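Spermidine/putrescine ABC transporter, periplasmic binding protein (Treponema pallidum, PDB 2V84) probably binds polyamines such as spermidine and putrescine in the periplasm as the receptor component of an ABC transporter. Local coordinates at residues His91-Ile96 / Phe260-Ala266; Val125-Ala131 / Pro254-Phe260; Leu40-Phe44 / Ala274-Phe279; Phe246-Asp250 / His315-Arg319. One frame throughout, in Å; residues are numbered along the deposited sequence.

Contact 1: His91-Ile96 / Phe260-Ala266; sequences HLLEKI and FCIPKGA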
loop_
_atom_site.group_PDB
_atom_site.type_symbol
_atom_site.label_atom_id
_atom_site.label_comp_id
_atom_site.label_asym_id
_atom_site.label_seq_id
_atom_site.Cartn_x
_atom_site.Cartn_y
_atom_site.Cartn_z
ATOM N N HIS A 91 -0.382 -7.595 21.018
ATOM C CA HIS A 91 0.569 -6.896 21.898
ATOM C C HIS A 91 2.005 -6.927 21.401
ATOM O O HIS A 91 2.932 -7.123 22.182
ATOM C CB HIS A 91 0.489 -7.449 23.322
ATOM C CG HIS A 91 -0.899 -7.482 23.867
ATOM N ND1 HIS A 91 -1.554 -6.347 24.297
ATOM C CD2 HIS A 91 -1.759 -8.512 24.056
ATOM C CE1 HIS A 91 -2.754 -6.678 24.741
ATOM N NE2 HIS A 91 -2.904 -7.985 24.601
ATOM N N LEU A 92 2.173 -6.714 20.098
ATOM C CA LEU A 92 3.477 -6.829 19.454
ATOM C C LEU A 92 4.239 -5.522 19.293
ATOM O O LEU A 92 5.400 -5.532 18.862
ATOM C CB LEU A 92 3.325 -7.505 18.086
ATOM C CG LEU A 92 3.640 -8.996 17.979
ATOM C CD1 LEU A 92 3.252 -9.782 19.224
ATOM C CD2 LEU A 92 2.958 -9.547 16.744
ATOM N N LEU A 93 3.588 -4.416 19.673
ATOM C CA LEU A 93 4.072 -3.071 19.385
ATOM C C LEU A 93 4.243 -2.259 20.652
ATOM O O LEU A 93 3.520 -2.470 21.639
ATOM C CB LEU A 93 3.101 -2.348 18.432
ATOM C CG LEU A 93 2.863 -3.032 17.077
ATOM C CD1 LEU A 93 1.905 -2.211 16.223
ATOM C CD2 LEU A 93 4.187 -3.274 16.351
ATOM N N GLU A 94 5.191 -1.322 20.628
ATOM C CA GLU A 94 5.454 -0.469 21.807
ATOM C C GLU A 94 4.809 0.872 21.627
ATOM O O GLU A 94 4.689 1.332 20.492
ATOM C CB GLU A 94 6.949 -0.263 22.018
ATOM C CG GLU A 94 7.653 -1.567 22.313
ATOM C CD GLU A 94 9.040 -1.390 22.866
ATOM O OE1 GLU A 94 9.574 -0.269 22.817
ATOM O OE2 GLU A 94 9.610 -2.388 23.361
ATOM N N LYS A 95 4.363 1.466 22.735
ATOM C CA LYS A 95 3.837 2.842 22.698
ATOM C C LYS A 95 4.901 3.790 22.170
ATOM O O LYS A 95 6.085 3.651 22.473
ATOM C CB LYS A 95 3.331 3.282 24.093
ATOM C CG LYS A 95 2.056 2.541 24.523
ATOM C CD LYS A 95 1.452 3.115 25.816
ATOM C CE LYS A 95 0.184 2.341 26.228
ATOM N NZ LYS A 95 -0.391 2.913 27.472
ATOM N N ILE A 96 4.465 4.761 21.379
ATOM C CA ILE A 96 5.332 5.766 20.797
ATOM C C ILE A 96 5.226 7.041 21.629
ATOM O O ILE A 96 4.147 7.393 22.098
ATOM C CB ILE A 96 4.937 6.025 19.313
ATOM C CG1 ILE A 96 5.212 4.742 18.507
ATOM C CG2 ILE A 96 5.707 7.214 18.740
ATOM C CD1 ILE A 96 4.830 4.793 17.021
ATOM N N PHE A 260 4.822 3.739 10.483
ATOM C CA PHE A 260 5.937 3.375 11.351
ATOM C C PHE A 260 5.397 2.822 12.657
ATOM O O PHE A 260 4.501 3.410 13.294
ATOM C CB PHE A 260 6.775 4.587 11.755
ATOM C CG PHE A 260 7.598 5.207 10.647
ATOM C CD1 PHE A 260 8.771 4.613 10.205
ATOM C CD2 PHE A 260 7.215 6.435 10.106
ATOM C CE1 PHE A 260 9.561 5.203 9.215
ATOM C CE2 PHE A 260 8.010 7.047 9.127
ATOM C CZ PHE A 260 9.182 6.433 8.680
ATOM N N CYS A 261 5.975 1.702 13.081
ATOM C CA CYS A 261 5.675 1.147 14.390
ATOM C C CYS A 261 6.977 0.768 15.056
ATOM O O CYS A 261 7.975 0.480 14.368
ATOM C CB CYS A 261 4.777 -0.094 14.262
ATOM S SG CYS A 261 3.187 0.259 13.537
ATOM N N ILE A 262 6.971 0.753 16.392
ATOM C CA ILE A 262 8.166 0.349 17.115
ATOM C C ILE A 262 7.942 -1.071 17.648
ATOM O O ILE A 262 7.072 -1.274 18.503
ATOM C CB ILE A 262 8.493 1.349 18.264
ATOM C CG1 ILE A 262 8.935 2.716 17.699
ATOM C CG2 ILE A 262 9.557 0.745 19.209
ATOM C CD1 ILE A 262 9.047 3.806 18.783
ATOM N N PRO A 263 8.710 -2.070 17.134
ATOM C CA PRO A 263 8.478 -3.450 17.586
ATOM C C PRO A 263 8.749 -3.644 19.074
ATOM O O PRO A 263 9.663 -3.025 19.608
ATOM C CB PRO A 263 9.502 -4.265 16.777
ATOM C CG PRO A 263 9.771 -3.434 15.556
ATOM C CD PRO A 263 9.784 -2.015 16.125
ATOM N N LYS A 264 7.981 -4.520 19.720
ATOM C CA LYS A 264 8.275 -4.917 21.099
ATOM C C LYS A 264 9.737 -5.333 21.208
ATOM O O LYS A 264 10.246 -6.067 20.351
ATOM C CB LYS A 264 7.360 -6.050 21.572
ATOM C CG LYS A 264 7.697 -6.547 22.974
ATOM C CD LYS A 264 6.911 -7.782 23.369
ATOM C CE LYS A 264 7.499 -8.387 24.621
ATOM N NZ LYS A 264 6.432 -8.829 25.553
ATOM N N GLY A 265 10.409 -4.845 22.248
ATOM C CA GLY A 265 11.811 -5.163 22.491
ATOM C C GLY A 265 12.832 -4.321 21.742
ATOM O O GLY A 265 14.022 -4.645 21.749
ATOM N N ALA A 266 12.382 -3.244 21.092
ATOM C CA ALA A 266 13.279 -2.335 20.365
ATOM C C ALA A 266 14.410 -1.834 21.256
ATOM O O ALA A 266 14.148 -1.301 22.349
ATOM C CB ALA A 266 12.491 -1.146 19.800
HETATM O O HOH W 1 4.739 0.788 17.775
#
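Two backbone hydrogen bonds join L92 and E94 to the chain at I262 and K264. The amide N of E94 gives a nearly straight bond to I262 O (2.8 Å, 164° at the hydrogen), and K264 N reaches L92 O at 2.9 Å. L93 and P263 lie between them as a non-hydrogen-bonded antiparallel pair, which suits proline because no N-H is asked of it. Within the E94/I262 pair, a water takes the place of the second direct bond: I262 N donates to it and it donates to E94 O.

The carboxylate of E94 makes the polar side-chain contact. The extended chain of E94 brings its CG to 3.6 Å from K264 CA and its OE2 to 2.8 Å from G265 N, which meets it from above the carboxylate plane. G265 belongs to the type II turn P263-A266, so the acid grips the turn at its third residue, while OE1 forms a salt bridge with R269 at the start of helix 269-279.

Apolar contacts flank this framework. With CG beside its backbone N (chi1 -59°), L93 extends both methyls to C261, CD2 lying 3.9 Å from C261 CB. I96 CG1 meets I262 CD1 at 4.0 Å, the two side chains crossing at a slant, and H273 of helix 269-279 touches both.

The chemistry implies that positive R269 at OE1 and the G265 N-H at OE2 would both probably favour the ionised carboxylate; through these two bonds E94 links the turn to the start of helix 269-279.

Contact 2: Val125-Ala131 / Pro254-Phe260; sequences VPYYLGA and PVYVDSF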
loop_
_atom_site.group_PDB
_atom_site.type_symbol
_atom_site.label_atom_id
_atom_site.label_comp_id
_atom_site.label_asym_id
_atom_site.label_seq_id
_atom_site.Cartn_x
_atom_site.Cartn_y
_atom_site.Cartn_z
ATOM N N VAL A 125 2.688 5.616 13.473
ATOM C CA VAL A 125 2.653 6.951 12.869
ATOM C C VAL A 125 2.551 6.768 11.376
ATOM O O VAL A 125 3.322 6.025 10.836
ATOM C CB VAL A 125 3.948 7.757 13.162
ATOM C CG1 VAL A 125 3.933 9.114 12.397
ATOM C CG2 VAL A 125 4.110 8.009 14.689
ATOM N N PRO A 126 1.579 7.410 10.700
ATOM C CA PRO A 126 1.467 7.180 9.251
ATOM C C PRO A 126 2.736 7.425 8.442
ATOM O O PRO A 126 3.440 8.411 8.666
ATOM C CB PRO A 126 0.392 8.192 8.817
ATOM C CG PRO A 126 -0.446 8.337 10.024
ATOM C CD PRO A 126 0.490 8.264 11.199
ATOM N N TYR A 127 2.983 6.536 7.478
ATOM C CA TYR A 127 4.144 6.576 6.605
ATOM C C TYR A 127 3.693 7.016 5.202
ATOM O O TYR A 127 4.300 7.898 4.586
ATOM C CB TYR A 127 4.727 5.157 6.578
ATOM C CG TYR A 127 6.018 4.981 5.852
ATOM C CD1 TYR A 127 6.060 4.940 4.460
ATOM C CD2 TYR A 127 7.201 4.793 6.560
ATOM C CE1 TYR A 127 7.238 4.757 3.803
ATOM C CE2 TYR A 127 8.406 4.615 5.895
ATOM C CZ TYR A 127 8.419 4.599 4.530
ATOM O OH TYR A 127 9.612 4.399 3.853
ATOM N N TYR A 128 2.621 6.408 4.700
ATOM C CA TYR A 128 2.100 6.767 3.388
ATOM C C TYR A 128 0.707 6.190 3.240
ATOM O O TYR A 128 0.412 5.174 3.826
ATOM C CB TYR A 128 3.064 6.328 2.222
ATOM C CG TYR A 128 2.499 6.745 0.886
ATOM C CD1 TYR A 128 2.375 8.094 0.563
ATOM C CD2 TYR A 128 2.028 5.794 -0.024
ATOM C CE1 TYR A 128 1.799 8.496 -0.633
ATOM C CE2 TYR A 128 1.441 6.198 -1.219
ATOM C CZ TYR A 128 1.329 7.538 -1.505
ATOM O OH TYR A 128 0.765 7.917 -2.696
ATOM N N LEU A 129 -0.152 6.872 2.494
ATOM C CA LEU A 129 -1.503 6.398 2.193
ATOM C C LEU A 129 -1.646 6.450 0.685
ATOM O O LEU A 129 -1.427 7.507 0.086
ATOM C CB LEU A 129 -2.542 7.325 2.847
ATOM C CG LEU A 129 -4.033 6.943 2.818
ATOM C CD1 LEU A 129 -4.722 7.608 3.961
ATOM C CD2 LEU A 129 -4.696 7.334 1.478
ATOM N N GLY A 130 -2.007 5.330 0.063
ATOM C CA GLY A 130 -2.232 5.353 -1.401
ATOM C C GLY A 130 -3.229 4.278 -1.747
ATOM O O GLY A 130 -3.962 3.800 -0.879
ATOM N N ALA A 131 -3.265 3.892 -3.017
ATOM C CA ALA A 131 -4.161 2.814 -3.426
ATOM C C ALA A 131 -3.626 2.216 -4.693
ATOM O O ALA A 131 -3.036 2.916 -5.539
ATOM C CB ALA A 131 -5.590 3.326 -3.644
ATOM N N PRO A 254 -10.529 -0.200 -2.649
ATOM C CA PRO A 254 -9.630 -0.366 -1.510
ATOM C C PRO A 254 -8.437 0.597 -1.513
ATOM O O PRO A 254 -7.751 0.791 -2.534
ATOM C CB PRO A 254 -9.142 -1.813 -1.609
ATOM C CG PRO A 254 -9.796 -2.431 -2.776
ATOM C CD PRO A 254 -10.621 -1.401 -3.501
ATOM N N VAL A 255 -8.184 1.165 -0.337
ATOM C CA VAL A 255 -7.108 2.114 -0.085
ATOM C C VAL A 255 -6.232 1.515 1.041
ATOM O O VAL A 255 -6.719 0.760 1.867
ATOM C CB VAL A 255 -7.711 3.520 0.285
ATOM C CG1 VAL A 255 -6.652 4.516 0.705
ATOM C CG2 VAL A 255 -8.497 4.098 -0.897
ATOM N N TYR A 256 -4.933 1.806 1.051
ATOM C CA TYR A 256 -4.056 1.319 2.132
ATOM C C TYR A 256 -3.406 2.467 2.888
ATOM O O TYR A 256 -3.208 3.536 2.337
ATOM C CB TYR A 256 -2.976 0.336 1.611
ATOM C CG TYR A 256 -1.944 0.990 0.722
ATOM C CD1 TYR A 256 -0.883 1.744 1.265
ATOM C CD2 TYR A 256 -2.027 0.868 -0.649
ATOM C CE1 TYR A 256 0.041 2.386 0.446
ATOM C CE2 TYR A 256 -1.098 1.477 -1.472
ATOM C CZ TYR A 256 -0.070 2.230 -0.928
ATOM O OH TYR A 256 0.826 2.849 -1.769
ATOM N N VAL A 257 -3.115 2.254 4.172
ATOM C CA VAL A 257 -2.218 3.149 4.905
ATOM C C VAL A 257 -1.114 2.308 5.561
ATOM O O VAL A 257 -1.398 1.349 6.261
ATOM C CB VAL A 257 -2.945 4.047 5.953
ATOM C CG1 VAL A 257 -3.804 3.196 6.904
ATOM C CG2 VAL A 257 -1.915 4.910 6.699
ATOM N N ASP A 258 0.134 2.666 5.265
ATOM C CA ASP A 258 1.331 2.078 5.903
ATOM C C ASP A 258 1.830 3.034 6.999
ATOM O O ASP A 258 1.687 4.240 6.842
ATOM C CB ASP A 258 2.428 1.927 4.851
ATOM C CG ASP A 258 2.123 0.827 3.827
ATOM O OD1 ASP A 258 1.528 -0.181 4.215
ATOM O OD2 ASP A 258 2.522 0.968 2.643
ATOM N N SER A 259 2.404 2.503 8.083
ATOM C CA SER A 259 2.769 3.285 9.288
ATOM C C SER A 259 4.084 2.833 9.839
ATOM O O SER A 259 4.395 1.658 9.726
ATOM C CB SER A 259 1.763 3.041 10.410
ATOM O OG SER A 259 0.534 3.641 10.086
ATOM N N PHE A 260 4.822 3.739 10.483
ATOM C CA PHE A 260 5.937 3.375 11.351
ATOM C C PHE A 260 5.397 2.822 12.657
ATOM O O PHE A 260 4.501 3.410 13.294
ATOM C CB PHE A 260 6.775 4.587 11.755
ATOM C CG PHE A 260 7.598 5.207 10.647
ATOM C CD1 PHE A 260 8.771 4.613 10.205
ATOM C CD2 PHE A 260 7.215 6.435 10.106
ATOM C CE1 PHE A 260 9.561 5.203 9.215
ATOM C CE2 PHE A 260 8.010 7.047 9.127
ATOM C CZ PHE A 260 9.182 6.433 8.680
#
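The ring of F260 carries Y127 over one face, with Y127 CD2 only 3.3 Å from F260 CZ and displaced toward the rim; the two rings meet obliquely, planes at 58°. G130 lies against one face of the Y256 ring, its CA 4.1 Å from the centroid in a CH-pi contact. Y256 CG stands between the backbone N and carbonyl carbon (chi1 68°), which turns the ring across the strand over this glycine. Y256 OH arrives at the edge of the Y128 ring, near its plane, 3.4 Å from Y128 CE2.

Beneath the rings runs an antiparallel ladder, with paired bonds at V125/F260 and G130/Y256. Between P126 and Y128 the register slips by one: Y127 N (2.7 Å) and Y128 N (3.2 Å) both donate to D258 O, a classic beta bulge. D258 N donates to Y128 O. The bulge interrupts the alternation, so consecutive Y127 and Y128 both lie on the side carrying Y256, D258 and F260. L129 CD2 packs on V255 CG1 at 3.5 Å.

D258 OD2 bonds Y35 and a bound MES, probably from the crystallisation liquor, though it may mark the pocket. The strands run through mid-chain, consistent with crossing between the two lobes of a periplasmic binding protein. Helix 269-279 covers V125 and F260, with F279 stacked on Y127; helix 282-292 packs against Y128, and strand 321-322 pairs with 254-260 in parallel.

Contact 3: Leu40-Phe44 / Ala274-Phe279; sequences LIKKF and AFINFF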
loop_
_atom_site.group_PDB
_atom_site.type_symbol
_atom_site.label_atom_id
_atom_site.label_comp_id
_atom_site.label_asym_id
_atom_site.label_seq_id
_atom_site.Cartn_x
_atom_site.Cartn_y
_atom_site.Cartn_z
ATOM N N LEU A 40 17.491 8.983 1.439
ATOM C CA LEU A 40 17.053 9.487 2.728
ATOM C C LEU A 40 17.770 8.789 3.885
ATOM O O LEU A 40 18.092 9.418 4.910
ATOM C CB LEU A 40 15.529 9.336 2.849
ATOM C CG LEU A 40 14.733 10.389 2.083
ATOM C CD1 LEU A 40 13.243 10.056 2.013
ATOM C CD2 LEU A 40 14.954 11.785 2.670
ATOM N N ILE A 41 18.028 7.494 3.724
ATOM C CA ILE A 41 18.794 6.736 4.716
ATOM C C ILE A 41 20.222 7.279 4.890
ATOM O O ILE A 41 20.667 7.490 6.018
ATOM C CB ILE A 41 18.793 5.223 4.407
ATOM C CG1 ILE A 41 17.457 4.612 4.834
ATOM C CG2 ILE A 41 19.989 4.503 5.084
ATOM C CD1 ILE A 41 17.159 3.303 4.173
ATOM N N LYS A 42 20.917 7.518 3.776
ATOM C CA LYS A 42 22.253 8.120 3.790
ATOM C C LYS A 42 22.259 9.451 4.542
ATOM O O LYS A 42 23.189 9.733 5.291
ATOM C CB LYS A 42 22.790 8.367 2.358
ATOM C CG LYS A 42 22.479 7.298 1.295
ATOM C CD LYS A 42 23.743 6.582 0.767
ATOM C CE LYS A 42 23.939 5.195 1.406
ATOM N NZ LYS A 42 23.460 5.120 2.845
ATOM N N LYS A 43 21.224 10.262 4.332
ATOM C CA LYS A 43 21.118 11.582 4.953
ATOM C C LYS A 43 20.954 11.493 6.453
ATOM O O LYS A 43 21.565 12.259 7.186
ATOM C CB LYS A 43 19.979 12.397 4.334
ATOM C CG LYS A 43 20.382 13.108 3.062
ATOM C CD LYS A 43 19.200 13.494 2.200
ATOM C CE LYS A 43 19.667 13.729 0.772
ATOM N NZ LYS A 43 18.827 14.712 0.046
ATOM N N PHE A 44 20.119 10.559 6.902
ATOM C CA PHE A 44 19.913 10.312 8.329
ATOM C C PHE A 44 21.210 9.807 8.940
ATOM O O PHE A 44 21.556 10.168 10.064
ATOM C CB PHE A 44 18.791 9.287 8.519
ATOM C CG PHE A 44 18.489 8.956 9.957
ATOM C CD1 PHE A 44 17.709 9.808 10.732
ATOM C CD2 PHE A 44 18.955 7.774 10.526
ATOM C CE1 PHE A 44 17.404 9.499 12.049
ATOM C CE2 PHE A 44 18.654 7.463 11.865
ATOM C CZ PHE A 44 17.872 8.337 12.618
ATOM N N ALA A 274 13.625 9.330 16.199
ATOM C CA ALA A 274 14.372 10.349 15.483
ATOM C C ALA A 274 14.238 10.130 13.993
ATOM O O ALA A 274 14.192 11.085 13.212
ATOM C CB ALA A 274 15.848 10.331 15.902
ATOM N N PHE A 275 14.165 8.870 13.594
ATOM C CA PHE A 275 13.991 8.585 12.189
ATOM C C PHE A 275 12.594 8.911 11.689
ATOM O O PHE A 275 12.453 9.493 10.620
ATOM C CB PHE A 275 14.382 7.155 11.841
ATOM C CG PHE A 275 14.367 6.899 10.364
ATOM C CD1 PHE A 275 15.490 7.176 9.586
ATOM C CD2 PHE A 275 13.207 6.433 9.739
ATOM C CE1 PHE A 275 15.467 6.965 8.205
ATOM C CE2 PHE A 275 13.173 6.222 8.358
ATOM C CZ PHE A 275 14.307 6.487 7.594
ATOM N N ILE A 276 11.558 8.599 12.471
ATOM C CA ILE A 276 10.198 8.970 12.090
ATOM C C ILE A 276 10.095 10.495 11.977
ATOM O O ILE A 276 9.499 11.031 11.036
ATOM C CB ILE A 276 9.153 8.452 13.149
ATOM C CG1 ILE A 276 9.236 6.915 13.276
ATOM C CG2 ILE A 276 7.728 8.913 12.798
ATOM C CD1 ILE A 276 8.421 6.342 14.455
ATOM N N ASN A 277 10.670 11.182 12.966
ATOM C CA ASN A 277 10.721 12.632 12.963
ATOM C C ASN A 277 11.462 13.171 11.723
ATOM O O ASN A 277 11.008 14.117 11.102
ATOM C CB ASN A 277 11.344 13.154 14.266
ATOM C CG ASN A 277 11.056 14.622 14.492
ATOM O OD1 ASN A 277 9.902 15.033 14.493
ATOM N ND2 ASN A 277 12.107 15.421 14.681
ATOM N N PHE A 278 12.580 12.539 11.357
ATOM C CA PHE A 278 13.381 12.917 10.182
ATOM C C PHE A 278 12.579 12.709 8.882
ATOM O O PHE A 278 12.533 13.573 8.004
ATOM C CB PHE A 278 14.672 12.078 10.183
ATOM C CG PHE A 278 15.506 12.196 8.930
ATOM C CD1 PHE A 278 15.286 11.341 7.838
ATOM C CD2 PHE A 278 16.565 13.100 8.867
ATOM C CE1 PHE A 278 16.088 11.431 6.678
ATOM C CE2 PHE A 278 17.375 13.192 7.713
ATOM C CZ PHE A 278 17.132 12.357 6.628
ATOM N N PHE A 279 11.929 11.565 8.784
ATOM C CA PHE A 279 11.191 11.186 7.572
ATOM C C PHE A 279 10.043 12.157 7.301
ATOM O O PHE A 279 9.715 12.461 6.148
ATOM C CB PHE A 279 10.688 9.758 7.759
ATOM C CG PHE A 279 10.190 9.112 6.511
ATOM C CD1 PHE A 279 11.081 8.544 5.593
ATOM C CD2 PHE A 279 8.821 9.034 6.267
ATOM C CE1 PHE A 279 10.600 7.925 4.426
ATOM C CE2 PHE A 279 8.332 8.404 5.115
ATOM C CZ PHE A 279 9.235 7.860 4.192
#
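F44 fills the dense centre of this helix-helix contact, touching F275 and F278 at once. F275 points its edge into one face of the F44 ring, CD1 lying over the ring centre 3.5 Å from F44 CG, with planes at 81°. F44 in turn presents its own edge to F278, and its CB sits over the middle of the F278 face, 3.9 Å from the centroid. The first torsion of F44 sets CG opposite the backbone N (chi1 -180°), carrying the ring across to the second helix and bringing CE1 within 4.2 Å of A274 CB.

These T-shaped pairs make an aromatic cluster that bridges helices 38-48 and 269-279. The axes of the two short segments come within 11.0 Å of each other, at 122°, a wide spacing that large rings can span. V52 of strand 51-57, in the parallel sheet, also touches F44.

Between the two segments, packing is sparser at L40: L40 CD1 is 4.2 Å from F279 CE1 and L40 CD2 4.2 Å from F278 CE1, while helix 282-292 covers this leucine. On the solvent side, exposed K43 sets CB at the edge of F278 (3.7 Å from CZ), and its chain leads away to a salt bridge between NZ and E287.

Contact 4: Phe246-Asp250 / His315-Arg319; sequences FIPQD and HDLER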
loop_
_atom_site.group_PDB
_atom_site.type_symbol
_atom_site.label_atom_id
_atom_site.label_comp_id
_atom_site.label_asym_id
_atom_site.label_seq_id
_atom_site.Cartn_x
_atom_site.Cartn_y
_atom_site.Cartn_z
ATOM N N PHE A 246 -5.486 4.710 -13.356
ATOM C CA PHE A 246 -6.571 5.286 -12.560
ATOM C C PHE A 246 -6.933 4.371 -11.415
ATOM O O PHE A 246 -6.807 3.156 -11.509
ATOM C CB PHE A 246 -7.834 5.531 -13.416
ATOM C CG PHE A 246 -8.249 4.345 -14.235
ATOM C CD1 PHE A 246 -7.702 4.131 -15.497
ATOM C CD2 PHE A 246 -9.209 3.463 -13.771
ATOM C CE1 PHE A 246 -8.072 3.021 -16.265
ATOM C CE2 PHE A 246 -9.586 2.362 -14.519
ATOM C CZ PHE A 246 -9.012 2.136 -15.779
ATOM N N ILE A 247 -7.402 4.970 -10.330
ATOM C CA ILE A 247 -8.057 4.227 -9.267
ATOM C C ILE A 247 -9.543 4.461 -9.539
ATOM O O ILE A 247 -9.965 5.613 -9.589
ATOM C CB ILE A 247 -7.658 4.786 -7.879
ATOM C CG1 ILE A 247 -6.140 4.700 -7.684
ATOM C CG2 ILE A 247 -8.457 4.092 -6.751
ATOM C CD1 ILE A 247 -5.528 5.852 -6.878
ATOM N N PRO A 248 -10.339 3.384 -9.753
ATOM C CA PRO A 248 -11.745 3.551 -10.083
ATOM C C PRO A 248 -12.484 4.432 -9.064
ATOM O O PRO A 248 -12.364 4.208 -7.854
ATOM C CB PRO A 248 -12.269 2.113 -10.064
ATOM C CG PRO A 248 -11.067 1.317 -10.505
ATOM C CD PRO A 248 -9.936 1.963 -9.773
ATOM N N GLN A 249 -13.214 5.424 -9.569
ATOM C CA GLN A 249 -13.813 6.475 -8.735
ATOM C C GLN A 249 -15.320 6.312 -8.539
ATOM O O GLN A 249 -15.923 7.040 -7.733
ATOM C CB GLN A 249 -13.503 7.862 -9.325
ATOM C CG GLN A 249 -12.013 8.232 -9.378
ATOM C CD GLN A 249 -11.376 8.437 -8.006
ATOM O OE1 GLN A 249 -11.813 9.276 -7.223
ATOM N NE2 GLN A 249 -10.338 7.677 -7.718
ATOM N N ASP A 250 -15.931 5.368 -9.261
ATOM C CA ASP A 250 -17.384 5.168 -9.188
ATOM C C ASP A 250 -17.805 4.232 -8.048
ATOM O O ASP A 250 -18.993 4.019 -7.820
ATOM C CB ASP A 250 -17.960 4.724 -10.548
ATOM C CG ASP A 250 -17.563 3.298 -10.936
ATOM O OD1 ASP A 250 -16.383 2.898 -10.741
ATOM O OD2 ASP A 250 -18.449 2.588 -11.472
ATOM N N HIS A 315 -6.788 13.526 -4.063
ATOM C CA HIS A 315 -8.233 13.559 -4.159
ATOM C C HIS A 315 -8.787 12.251 -4.734
ATOM O O HIS A 315 -9.971 11.964 -4.583
ATOM C CB HIS A 315 -8.683 14.747 -5.008
ATOM C CG HIS A 315 -8.157 16.063 -4.523
ATOM N ND1 HIS A 315 -8.610 16.666 -3.367
ATOM C CD2 HIS A 315 -7.206 16.886 -5.027
ATOM C CE1 HIS A 315 -7.965 17.805 -3.185
ATOM N NE2 HIS A 315 -7.113 17.965 -4.182
ATOM N N ASP A 316 -7.921 11.475 -5.385
ATOM C CA ASP A 316 -8.283 10.154 -5.929
ATOM C C ASP A 316 -8.456 9.109 -4.840
ATOM O O ASP A 316 -8.921 7.998 -5.110
ATOM C CB ASP A 316 -7.220 9.660 -6.919
ATOM C CG ASP A 316 -7.214 10.449 -8.208
ATOM O OD1 ASP A 316 -8.240 11.087 -8.519
ATOM O OD2 ASP A 316 -6.179 10.435 -8.910
ATOM N N LEU A 317 -8.070 9.453 -3.615
ATOM C CA LEU A 317 -8.144 8.517 -2.499
ATOM C C LEU A 317 -9.310 8.792 -1.544
ATOM O O LEU A 317 -9.518 8.057 -0.576
ATOM C CB LEU A 317 -6.810 8.513 -1.758
ATOM C CG LEU A 317 -5.776 7.936 -2.726
ATOM C CD1 LEU A 317 -4.495 8.680 -2.690
ATOM C CD2 LEU A 317 -5.586 6.457 -2.465
ATOM N N GLU A 318 -10.072 9.839 -1.837
ATOM C CA GLU A 318 -11.128 10.297 -0.947
ATOM C C GLU A 318 -12.317 9.331 -0.886
ATOM O O GLU A 318 -12.784 8.973 0.204
ATOM C CB GLU A 318 -11.562 11.712 -1.351
ATOM C CG GLU A 318 -10.444 12.743 -1.155
ATOM C CD GLU A 318 -10.834 14.158 -1.549
ATOM O OE1 GLU A 318 -12.028 14.395 -1.872
ATOM O OE2 GLU A 318 -9.935 15.037 -1.524
ATOM N N ARG A 319 -12.774 8.894 -2.060
ATOM C CA ARG A 319 -13.961 8.036 -2.195
ATOM C C ARG A 319 -13.720 6.587 -1.777
ATOM O O ARG A 319 -14.671 5.838 -1.523
ATOM C CB ARG A 319 -14.439 8.037 -3.644
ATOM C CG ARG A 319 -14.960 9.366 -4.109
ATOM C CD ARG A 319 -15.429 9.292 -5.533
ATOM N NE ARG A 319 -16.229 10.458 -5.872
ATOM C CZ ARG A 319 -17.059 10.530 -6.907
ATOM N NH1 ARG A 319 -17.204 9.494 -7.726
ATOM N NH2 ARG A 319 -17.749 11.644 -7.119
HETATM O O HOH W 2 -11.628 9.900 -4.362
#
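Q249 meets D316 and R319 with both its side-chain amide and its backbone carbonyl. NE2 of Q249 donates twice. One bond goes to D316 O across the contact (3.0 Å), almost perfectly straight at 178° and in the carbonyl plane on a lone pair; the other turns back to I247 O in its own segment (2.8 Å), approaching from above that carbonyl plane. Both acceptors lie close to the plane of the Q249 amide, so the two N-H groups are used together and the amide's rotation is fixed. The bend at chi2 (-68°) folds the side chain back far enough for NE2 to reach I247.

OE1 of the same amide accepts a hydrogen bond from a water (2.9 Å). That water also donates to H315 O and accepts from R319 N, so one solvent molecule satisfies two carbonyl-type oxygens and a backbone N-H.

R319 NH1 donates a hydrogen bond to Q249 O (2.8 Å), which lies only 2° out of the guanidinium plane, although the donor stands above the carbonyl plane. H315 ND1 donates to E318 OE2, and D316 OD2 takes the N-H of S313.

Apolar contact is slight: I247 CD1 lies 4.2 Å from D316 CB and 4.5 Å from L317 CD2, and L317 packs on A131 of strand 125-137. One side-chain amide thus bonds to a backbone carbonyl in each of two loops, near the probable ligand pocket: the R319 side chain is about 5 Å from a bound MES, probably from the crystallisation liquor, and that of I247 about 8 Å from the side chain of E168, a predicted spermidine-binding residue.

How the contacts relate
From the N terminus, contact 3 opens in helix 38-48 and closes a loop of 229 intervening residues by joining it to helix 269-279. Contact 1, the short 93-94/262-263 ribbon, nests inside that loop, and contact 2, in the central mixed sheet, nests inside contact 1. Contact 4 ties two loops and crosses all three: 246-250 lies within their loops, whereas 315-319 comes after them. F260 belongs to contacts 1 and 2 and packs on F275, I276 and F279, joining both to contact 3. At the other end of the paired strands, L317 of contact 4 touches G130 and A131. Contact 2 thus spans between contacts 1 and 4, whose centres lie about 32 Å apart.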